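Local coordinates for haloacid dehalogenase domain protein hydrolase (Planctomyces limnophilus, PDB 4OVY) that is probably a hydrolase, perhaps a phosphatase, of the haloacid dehalogenase superfamily, and binds a calcium ion at the C-terminal edge of its central sheet, at residues A[38-43]-A[158-163]; A[44-49]-A[230-235]; A[234-239]-A[277-282]; A[253-258]-A[290-295]. All blocks are in the same frame, centred on the assembly; numbering follows the deposited sequence. Where two conformers were deposited one is given.

In the fold
Contacts 1 and 4 each pair parallel strands of one sheet, yet differ in place. Contact 1 is buried near the centre of the chain and runs into the calcium site, whereas the centre of contact 4 lies about 15 Å from that of the chain; contact 4 is partly buried and relies on aliphatic side chains. Strand 230-233 of contact 2 joins them, lying between strands 38-41 and 253-260. Contact 2, also buried, exchanges strand pairing for metal ligands from two loops. Contact 3 shares Asn234 and Ser235 with it but is only partly buried, and there a carboxylate receives backbone N-H groups at a helix start. Backbone bonds thus dominate along the strands, whereas polar side chains take over at their ends.

Contact 1 of 4, residues A[38-43]-A[158-163]; sequences IVTFDN and FIVSGA. With CA (calcium ion), chain J.
Phe41 N donates to Phe158 O within a parallel strand pair in which Thr40 sits opposite Phe158 and Phe41 opposite Ile159. Phe158 N reaches Val39 O almost linearly (175°, 2.9 Å) and Phe41 O accepts Val160 N at 2.8 Å, while Thr40 and Asp42 turn their backbone groups to strand 230-233. Phe158 O also lies at the edge of the Phe41 ring, in its plane. On the other face, Thr40 CG2 meets Val160 CG2 at 3.5 Å, and Ile38 CG2 touches Phe158 CD1.

Beyond, the chemistry turns polar. Asp42 CG stands anti to the backbone N (chi1 -163°), and its carboxylate divides its work: OD2 binds the calcium ion at 2.3 Å, while OD1 accepts hydrogen bonds from two waters and forms a salt bridge with Lys216, whose NZ also bonds Val160 O. One of these waters accepts from Gly162 N, and the other is 2.5 Å from Ser161 OG. That hydroxyl oxygen accepts Ala163 N in an ST turn. Asp42 is the first aspartate of a sequence matching the HAD-type DxDx(T/V) pattern. Strand 38-41 lies between strands 156-161 and 230-233, with helix 141-152 packed on Phe41 and helix 165-168 reaching Asn43, Ile159 and Ser161.

Contact 2 of 4, residues A[44-49]-A[230-235]; sequences DGTLWC and MAVGNS. With CA (calcium ion), chain J; EDO (1,2-ethanediol), chain H.
Asn234 OD1 and Asp44 O meet at the calcium ion, which they bind at 2.4 Å and 2.5 Å respectively. Asp44 O and Asn234 OD1 come within 3.1 Å of each other because both bind the metal; Asp42 and two waters complete the modelled shell. Asn234 CG, between its backbone N and carbonyl carbon (chi1 72°), passes close to Gly45 O.

Thr46 OG1 steadies one ligand from the second shell, donating to Asn234 OD1 at 2.9 Å, well to the side of the C=O direction (110°) and tilted from the carbonyl plane, so one oxygen serves both metal and hydroxyl. Thr46 CG2 lies 3.9 Å from Val232 CG1. The Asp44 carboxylate turns away from the metal: OD1 receives Trp48 NE1 at 2.8 Å on its anti lone pair, close to the indole plane, and OD2 accepts from an ethanediol, probably a crystallisation additive. One of the metal waters touches Ser235 OG at 2.5 Å.

Asp44 and Thr46 continue the DxDx(T/V) pattern expected of the HAD family. Loop 44-49 leads from strand 38-41 to helix 55-67, while strand 230-233 is flanked by strands 38-41 and 253-260; Met143 of helix 141-152 packs against both Thr46 and Val232.

Contact 3 of 4, residues A[234-239]-A[277-282]; sequences NSDGDY and LDRALT. With CA (calcium ion), chain J.
Asp236 OD1 accepts two backbone N-H groups at the start of helix 279-287: Asp278 N at 2.9 Å and Ala280 N at 3.0 Å. The donors come from opposite faces of the carboxylate plane, each nearly linear at hydrogen (173° and 171°). OD2 receives Arg279 N at 2.8 Å on its syn side, so three successive amides are gathered by one side chain. A carboxylate from the 3-10 turn 236-238 thus meets the helix N-terminus, where Asp278, at the N-cap position, makes no capping bond with its own side chain. The helix dipole and these N-H groups would be expected to favour the charged form of Asp236.

Carbon atoms pack beside the carboxylate: Arg279 CG lies 3.4 Å from Asp236 OD2, the guanidinium leading away. Separately, Leu277 CB rests on Asn234 O. Asp278 has its main polar partner in Arg270. Within segment 234-239, Asp238 OD2 accepts both Asn234 N and Ser235 N, which bridges the start of the turn after strand 230-233 beside the calcium site; Asp238 OD1 pairs with Lys216.

Tyr239, which begins helix 239-246, sends its hydroxyl to Asp283. The ring comes to the helix start through CD2, which rests 4.0 Å from Ala280 CB.

Contact 4 of 4, residues A[253-258]-A[290-295]; sequences LGLIVH and IVIDMQ. With EDO (1,2-ethanediol), chain G.
Leu255 to His258 pair with Ile290 to Asp293 where strands 253-258 and 290-293 run parallel, their axes 4.6 Å apart at closest and inclined at 28°. Hydrogen bonds pass to and fro between the chains: Ile290 N to Gly254 O, Ile256 N to Ile290 O, Ile292 N to Ile256 O and His258 N to Ile292 O. The third is the shortest, at 2.7 Å. A longer bond, Met294 N to His258 O at 3.3 Å, carries the pairing into the first turn of helix 294-297.

The face bearing Leu255, Val257, Ile290 and Ile292 is aliphatic. Leu255 and Ile290 lie side by side, pointing the same way, with Leu255 CD2 at 3.7 Å from Ile290 CB. The end of Ile292, CD1, reaches Val257 CG2 at 4.0 Å. On Val257 the other methyl, CG1, meets the selenium of selenomethionine Met294 (SE) at 3.6 Å, with Met294 CG close by as well. Helix 11-24 packs on this face through Ala12 and Ala15, touching Leu255, Ile290 and Ile292.

On the face of Ile256 and Val291, the CG1 methyl of Val291 lies 3.5 Å from His258 CB. His258 CG is anti to its backbone N (chi1 -168°), and the ring leads away to a hydrogen bond from NE2 to Asp269. Asp293 OD1 caps Arg296 N and also bonds Thr260. Strand 290-293 adds, beside strand 253-260, a further parallel strand to the mixed sheet of the Rossmann-like alpha/beta core characteristic of HAD proteins.

Contact 1 of 4, residues A[38-43]-A[158-163]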
# COMPACT_ATOMS: atom_id res chain seq x y z
N ILE A 38 -0.06 5.23 13.30
CA ILE A 38 0.74 4.41 12.40
C ILE A 38 2.13 4.29 12.98
O ILE A 38 2.75 5.31 13.34
CB ILE A 38 0.86 5.07 11.00
CG1 ILE A 38 -0.51 5.33 10.38
CG2 ILE A 38 1.74 4.24 10.08
CD1 ILE A 38 -1.43 4.13 10.37
N VAL A 39 2.62 3.06 13.08
CA VAL A 39 3.99 2.79 13.51
C VAL A 39 4.69 1.89 12.50
O VAL A 39 4.10 0.91 12.03
CB VAL A 39 4.05 2.18 14.94
CG1 VAL A 39 3.23 0.90 15.04
CG2 VAL A 39 5.49 1.92 15.36
N THR A 40 5.93 2.23 12.16
CA THR A 40 6.70 1.51 11.16
C THR A 40 7.95 0.88 11.77
O THR A 40 8.68 1.51 12.55
CB THR A 40 7.11 2.41 9.98
OG1 THR A 40 7.79 3.57 10.46
CG2 THR A 40 5.89 2.81 9.18
N PHE A 41 8.19 -0.38 11.39
CA PHE A 41 9.35 -1.15 11.83
C PHE A 41 10.15 -1.61 10.62
O PHE A 41 9.59 -2.14 9.66
CB PHE A 41 8.90 -2.41 12.57
CG PHE A 41 8.19 -2.15 13.87
CD1 PHE A 41 6.83 -1.87 13.89
CD2 PHE A 41 8.87 -2.21 15.07
CE1 PHE A 41 6.18 -1.62 15.09
CE2 PHE A 41 8.22 -1.96 16.27
CZ PHE A 41 6.87 -1.68 16.27
N ASP A 42 11.47 -1.48 10.69
CA ASP A 42 12.32 -2.29 9.83
C ASP A 42 12.16 -3.76 10.27
O ASP A 42 11.69 -4.03 11.38
CB ASP A 42 13.77 -1.85 9.94
CG ASP A 42 14.64 -2.35 8.81
OD1 ASP A 42 14.15 -2.95 7.83
OD2 ASP A 42 15.85 -2.13 8.89
N ASN A 43 12.55 -4.69 9.40
CA ASN A 43 12.52 -6.11 9.73
C ASN A 43 13.90 -6.64 10.13
O ASN A 43 14.17 -6.89 11.30
CB ASN A 43 11.94 -6.92 8.56
CG ASN A 43 11.72 -8.39 8.91
OD1 ASN A 43 11.39 -8.74 10.05
ND2 ASN A 43 11.91 -9.27 7.93
N PHE A 158 3.16 -1.47 10.76
CA PHE A 158 3.66 -1.76 9.42
C PHE A 158 5.13 -2.18 9.45
O PHE A 158 5.92 -1.70 10.28
CB PHE A 158 3.59 -0.51 8.54
CG PHE A 158 2.22 -0.16 8.04
CD1 PHE A 158 1.30 0.45 8.89
CD2 PHE A 158 1.87 -0.37 6.71
CE1 PHE A 158 0.04 0.80 8.43
CE2 PHE A 158 0.62 -0.01 6.25
CZ PHE A 158 -0.29 0.57 7.11
N ILE A 159 5.51 -3.06 8.53
CA ILE A 159 6.92 -3.28 8.21
C ILE A 159 7.32 -2.38 7.04
O ILE A 159 6.58 -2.26 6.06
CB ILE A 159 7.20 -4.75 7.87
CG1 ILE A 159 7.15 -5.60 9.14
CG2 ILE A 159 8.56 -4.91 7.21
CD1 ILE A 159 7.12 -7.08 8.86
N VAL A 160 8.49 -1.76 7.16
CA VAL A 160 9.08 -0.94 6.11
C VAL A 160 10.54 -1.39 5.99
O VAL A 160 11.41 -0.94 6.73
CB VAL A 160 8.96 0.56 6.41
CG1 VAL A 160 9.50 1.39 5.25
CG2 VAL A 160 7.51 0.94 6.67
N SER A 161 10.80 -2.29 5.04
CA SER A 161 12.08 -2.99 4.94
C SER A 161 12.69 -2.85 3.55
O SER A 161 11.98 -2.67 2.56
CB SER A 161 11.87 -4.48 5.26
OG SER A 161 13.00 -5.27 4.91
N GLY A 162 14.01 -2.93 3.47
CA GLY A 162 14.71 -2.97 2.19
C GLY A 162 14.61 -4.33 1.52
O GLY A 162 14.85 -4.45 0.32
N ALA A 163 14.26 -5.36 2.29
CA ALA A 163 14.11 -6.70 1.76
C ALA A 163 12.89 -6.78 0.85
O ALA A 163 12.04 -5.87 0.83
CB ALA A 163 14.00 -7.72 2.89
CA CA J . 17.84 -3.20 9.36
O HOH W 1 15.97 -2.33 5.47
O HOH W 2 14.88 -5.09 6.60
O HOH W 3 17.81 -0.85 7.82
O HOH W 4 19.55 -3.93 8.40

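Contact 2 of 4, residues A[44-49]-A[230-235]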
# COMPACT_ATOMS: atom_id res chain seq x y z
N ASP A 44 14.79 -6.80 9.14
CA ASP A 44 16.14 -7.32 9.39
C ASP A 44 16.84 -6.50 10.47
O ASP A 44 16.99 -5.30 10.33
CB ASP A 44 16.99 -7.25 8.11
CG ASP A 44 16.45 -8.12 6.98
OD1 ASP A 44 15.80 -9.15 7.24
OD2 ASP A 44 16.70 -7.75 5.82
N GLY A 45 17.26 -7.14 11.56
CA GLY A 45 18.01 -6.48 12.62
C GLY A 45 17.16 -5.69 13.60
O GLY A 45 17.69 -5.17 14.59
N THR A 46 15.86 -5.58 13.32
CA THR A 46 14.94 -4.82 14.16
C THR A 46 13.92 -5.77 14.80
O THR A 46 13.70 -5.71 16.01
CB THR A 46 14.26 -3.72 13.33
OG1 THR A 46 15.23 -2.73 12.96
CG2 THR A 46 13.15 -3.04 14.12
N LEU A 47 13.29 -6.62 13.98
CA LEU A 47 12.34 -7.63 14.45
C LEU A 47 12.94 -9.03 14.53
O LEU A 47 12.43 -9.88 15.27
CB LEU A 47 11.12 -7.66 13.52
CG LEU A 47 10.25 -6.40 13.47
CD1 LEU A 47 9.07 -6.58 12.52
CD2 LEU A 47 9.74 -6.04 14.86
N TRP A 48 13.98 -9.29 13.75
CA TRP A 48 14.63 -10.60 13.74
C TRP A 48 16.10 -10.50 13.35
O TRP A 48 16.58 -9.45 12.95
CB TRP A 48 13.86 -11.58 12.85
CG TRP A 48 14.03 -11.41 11.36
CD1 TRP A 48 14.49 -10.31 10.69
CD2 TRP A 48 13.69 -12.37 10.36
NE1 TRP A 48 14.47 -10.54 9.34
CE2 TRP A 48 13.98 -11.80 9.11
CE3 TRP A 48 13.16 -13.67 10.39
CZ2 TRP A 48 13.77 -12.47 7.91
CZ3 TRP A 48 12.96 -14.34 9.20
CH2 TRP A 48 13.26 -13.74 7.98
N CYS A 49 16.79 -11.62 13.46
CA CYS A 49 18.23 -11.67 13.29
C CYS A 49 18.68 -11.50 11.83
O CYS A 49 18.06 -12.05 10.93
CB CYS A 49 18.72 -13.01 13.84
SG CYS A 49 20.50 -13.17 13.91
N MSE A 230 5.40 6.86 15.07
CA MSE A 230 6.50 6.13 15.71
C MSE A 230 7.20 5.27 14.69
O MSE A 230 6.58 4.83 13.72
CB MSE A 230 5.90 5.29 16.83
CG MSE A 230 6.93 4.55 17.66
SE MSE A 230 5.93 3.64 19.11
CE MSE A 230 7.32 2.36 19.65
N ALA A 231 8.49 5.06 14.88
CA ALA A 231 9.27 4.18 14.02
C ALA A 231 10.40 3.54 14.79
O ALA A 231 10.97 4.15 15.69
CB ALA A 231 9.82 4.95 12.82
N VAL A 232 10.70 2.30 14.44
CA VAL A 232 11.80 1.56 15.03
C VAL A 232 12.67 0.97 13.93
O VAL A 232 12.17 0.31 13.01
CB VAL A 232 11.32 0.44 15.97
CG1 VAL A 232 12.51 -0.16 16.71
CG2 VAL A 232 10.26 0.96 16.94
N GLY A 233 13.97 1.21 14.03
CA GLY A 233 14.94 0.67 13.09
C GLY A 233 16.17 0.20 13.84
O GLY A 233 16.15 0.11 15.07
N ASN A 234 17.23 -0.12 13.10
CA ASN A 234 18.49 -0.54 13.73
C ASN A 234 19.76 -0.14 12.97
O ASN A 234 20.85 -0.31 13.49
CB ASN A 234 18.52 -2.05 13.91
CG ASN A 234 18.69 -2.78 12.59
OD1 ASN A 234 17.82 -2.72 11.73
ND2 ASN A 234 19.81 -3.46 12.43
N SER A 235 19.63 0.37 11.75
CA SER A 235 20.81 0.62 10.93
C SER A 235 20.75 1.99 10.27
O SER A 235 19.74 2.69 10.32
CB SER A 235 20.94 -0.47 9.87
OG SER A 235 20.03 -0.25 8.80
CA CA J . 17.84 -3.20 9.36
C1 EDO H . 17.83 -5.86 3.65
O1 EDO H . 17.37 -5.44 4.94
C2 EDO H . 18.71 -4.79 3.02
O2 EDO H . 18.14 -3.49 3.25
O HOH W 3 17.81 -0.85 7.82
O HOH W 4 19.55 -3.93 8.40

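Contact 3 of 4, residues A[234-239]-A[277-282]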
# COMPACT_ATOMS: atom_id res chain seq x y z
N ASN A 234 17.23 -0.12 13.10
CA ASN A 234 18.49 -0.54 13.73
C ASN A 234 19.76 -0.14 12.97
O ASN A 234 20.85 -0.31 13.49
CB ASN A 234 18.52 -2.05 13.91
CG ASN A 234 18.69 -2.78 12.59
OD1 ASN A 234 17.82 -2.72 11.73
ND2 ASN A 234 19.81 -3.46 12.43
N SER A 235 19.63 0.37 11.75
CA SER A 235 20.81 0.62 10.93
C SER A 235 20.75 1.99 10.27
O SER A 235 19.74 2.69 10.32
CB SER A 235 20.94 -0.47 9.87
OG SER A 235 20.03 -0.25 8.80
N ASP A 236 21.85 2.37 9.63
CA ASP A 236 21.90 3.65 8.94
C ASP A 236 20.92 3.73 7.77
O ASP A 236 20.52 4.82 7.39
CB ASP A 236 23.33 3.95 8.49
CG ASP A 236 24.23 4.35 9.64
OD1 ASP A 236 23.77 4.40 10.82
OD2 ASP A 236 25.43 4.62 9.38
N GLY A 237 20.54 2.59 7.21
CA GLY A 237 19.47 2.53 6.21
C GLY A 237 18.10 2.98 6.71
O GLY A 237 17.21 3.25 5.91
N ASP A 238 17.94 3.08 8.04
CA ASP A 238 16.71 3.57 8.67
C ASP A 238 16.72 5.06 9.02
O ASP A 238 15.73 5.58 9.55
CB ASP A 238 16.45 2.77 9.95
CG ASP A 238 16.17 1.31 9.68
OD1 ASP A 238 15.30 1.04 8.83
OD2 ASP A 238 16.82 0.45 10.30
N TYR A 239 17.82 5.75 8.71
CA TYR A 239 18.01 7.15 9.13
C TYR A 239 16.88 8.05 8.64
O TYR A 239 16.30 8.78 9.43
CB TYR A 239 19.36 7.69 8.63
CG TYR A 239 19.80 9.00 9.27
CD1 TYR A 239 19.18 10.20 8.96
CD2 TYR A 239 20.87 9.03 10.16
CE1 TYR A 239 19.58 11.40 9.54
CE2 TYR A 239 21.29 10.23 10.74
CZ TYR A 239 20.63 11.40 10.43
OH TYR A 239 21.02 12.60 10.98
N LEU A 277 25.41 0.24 11.61
CA LEU A 277 24.84 1.30 12.43
C LEU A 277 25.99 2.20 12.86
O LEU A 277 26.88 1.76 13.58
CB LEU A 277 24.14 0.71 13.65
CG LEU A 277 23.60 1.71 14.68
CD1 LEU A 277 22.59 2.66 14.05
CD2 LEU A 277 23.02 1.00 15.90
N ASP A 278 25.97 3.45 12.41
CA ASP A 278 27.09 4.36 12.61
C ASP A 278 26.58 5.79 12.66
O ASP A 278 26.54 6.39 13.74
CB ASP A 278 28.11 4.16 11.49
CG ASP A 278 29.31 5.10 11.59
OD1 ASP A 278 29.59 5.68 12.66
OD2 ASP A 278 29.98 5.25 10.56
N ARG A 279 26.16 6.33 11.52
CA ARG A 279 25.68 7.70 11.46
C ARG A 279 24.44 7.92 12.33
O ARG A 279 24.32 8.95 13.02
CB ARG A 279 25.38 8.10 10.01
CG ARG A 279 26.52 7.85 9.02
CD ARG A 279 27.81 8.49 9.46
NE ARG A 279 28.93 8.14 8.59
CZ ARG A 279 30.18 8.54 8.78
NH1 ARG A 279 30.48 9.31 9.82
NH2 ARG A 279 31.13 8.16 7.94
N ALA A 280 23.52 6.96 12.31
CA ALA A 280 22.30 7.06 13.10
C ALA A 280 22.58 7.01 14.59
O ALA A 280 21.91 7.67 15.38
CB ALA A 280 21.31 5.97 12.70
N LEU A 281 23.57 6.20 14.98
CA LEU A 281 23.96 6.07 16.39
C LEU A 281 24.61 7.35 16.91
O LEU A 281 24.27 7.86 17.98
CB LEU A 281 24.91 4.87 16.55
CG LEU A 281 25.34 4.45 17.95
CD1 LEU A 281 24.13 4.21 18.84
CD2 LEU A 281 26.21 3.21 17.87
N THR A 282 25.53 7.90 16.12
CA THR A 282 26.17 9.16 16.47
C THR A 282 25.16 10.30 16.63
O THR A 282 25.31 11.12 17.53
CB THR A 282 27.23 9.51 15.42
OG1 THR A 282 28.25 8.51 15.46
CG2 THR A 282 27.87 10.89 15.67
CA CA J . 17.84 -3.20 9.36
O HOH W 3 17.81 -0.85 7.82
O HOH W 4 19.55 -3.93 8.40

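Contact 4 of 4, residues A[253-258]-A[290-295]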
# COMPACT_ATOMS: atom_id res chain seq x y z
N LEU A 253 8.06 9.44 17.86
CA LEU A 253 9.07 8.71 18.63
C LEU A 253 9.86 7.78 17.72
O LEU A 253 9.29 7.00 16.95
CB LEU A 253 8.40 7.89 19.75
CG LEU A 253 9.31 7.05 20.64
CD1 LEU A 253 10.27 7.94 21.43
CD2 LEU A 253 8.51 6.17 21.59
N GLY A 254 11.19 7.87 17.80
CA GLY A 254 12.07 6.97 17.06
C GLY A 254 12.96 6.17 18.00
O GLY A 254 13.54 6.72 18.95
N LEU A 255 13.07 4.88 17.74
CA LEU A 255 13.97 4.02 18.49
C LEU A 255 14.91 3.25 17.58
O LEU A 255 14.58 2.95 16.43
CB LEU A 255 13.19 3.05 19.38
CG LEU A 255 12.33 3.75 20.45
CD1 LEU A 255 10.86 3.59 20.11
CD2 LEU A 255 12.61 3.20 21.84
N ILE A 256 16.07 2.92 18.13
CA ILE A 256 17.09 2.16 17.43
C ILE A 256 17.45 0.92 18.24
O ILE A 256 17.78 1.01 19.42
CB ILE A 256 18.36 3.01 17.22
CG1 ILE A 256 18.08 4.16 16.26
CG2 ILE A 256 19.51 2.14 16.71
CD1 ILE A 256 19.17 5.21 16.22
N VAL A 257 17.40 -0.24 17.60
CA VAL A 257 17.84 -1.49 18.22
C VAL A 257 19.36 -1.61 18.03
O VAL A 257 19.84 -1.77 16.90
CB VAL A 257 17.14 -2.72 17.60
CG1 VAL A 257 17.62 -4.00 18.27
CG2 VAL A 257 15.63 -2.58 17.70
N HIS A 258 20.09 -1.51 19.15
CA HIS A 258 21.54 -1.59 19.16
C HIS A 258 21.99 -2.99 19.57
O HIS A 258 21.70 -3.47 20.67
CB HIS A 258 22.11 -0.53 20.12
CG HIS A 258 23.59 -0.33 20.00
ND1 HIS A 258 24.32 0.37 20.94
CD2 HIS A 258 24.48 -0.73 19.06
CE1 HIS A 258 25.59 0.40 20.59
NE2 HIS A 258 25.72 -0.26 19.45
N ILE A 290 15.81 7.09 20.77
CA ILE A 290 16.09 6.30 21.97
C ILE A 290 16.70 4.98 21.55
O ILE A 290 16.13 4.23 20.76
CB ILE A 290 14.81 6.05 22.78
CG1 ILE A 290 14.07 7.37 23.08
CG2 ILE A 290 15.14 5.30 24.07
CD1 ILE A 290 14.86 8.38 23.88
N VAL A 291 17.87 4.70 22.10
CA VAL A 291 18.62 3.51 21.75
C VAL A 291 18.29 2.37 22.71
O VAL A 291 18.38 2.52 23.93
CB VAL A 291 20.14 3.79 21.76
CG1 VAL A 291 20.92 2.53 21.39
CG2 VAL A 291 20.45 4.92 20.79
N ILE A 292 17.91 1.23 22.14
CA ILE A 292 17.68 0.00 22.89
C ILE A 292 19.00 -0.78 22.96
O ILE A 292 19.54 -1.20 21.93
CB ILE A 292 16.61 -0.86 22.20
CG1 ILE A 292 15.29 -0.11 22.09
CG2 ILE A 292 16.42 -2.18 22.93
CD1 ILE A 292 14.40 -0.61 20.97
N ASP A 293 19.52 -0.96 24.18
CA ASP A 293 20.71 -1.77 24.43
C ASP A 293 20.27 -3.21 24.65
O ASP A 293 19.77 -3.55 25.72
CB ASP A 293 21.43 -1.22 25.68
CG ASP A 293 22.74 -1.93 25.99
OD1 ASP A 293 22.91 -3.12 25.68
OD2 ASP A 293 23.61 -1.28 26.60
N MSE A 294 20.44 -4.07 23.64
CA MSE A 294 19.93 -5.44 23.70
C MSE A 294 20.47 -6.22 24.90
O MSE A 294 19.73 -6.93 25.58
CB MSE A 294 20.21 -6.19 22.39
CG MSE A 294 19.32 -5.72 21.24
SE MSE A 294 19.59 -6.76 19.59
CE MSE A 294 19.36 -8.50 20.45
N GLN A 295 21.77 -6.08 25.16
CA GLN A 295 22.43 -6.78 26.26
C GLN A 295 21.80 -6.44 27.61
O GLN A 295 21.57 -7.32 28.43
CB GLN A 295 23.92 -6.42 26.30
CG GLN A 295 24.72 -7.13 27.39
CD GLN A 295 26.13 -6.57 27.55
OE1 GLN A 295 26.35 -5.37 27.42
NE2 GLN A 295 27.08 -7.44 27.84
C1 EDO G . 20.08 -9.04 30.76
O1 EDO G . 19.89 -7.66 31.07
C2 EDO G . 18.94 -9.88 31.33
O2 EDO G . 17.95 -9.03 31.92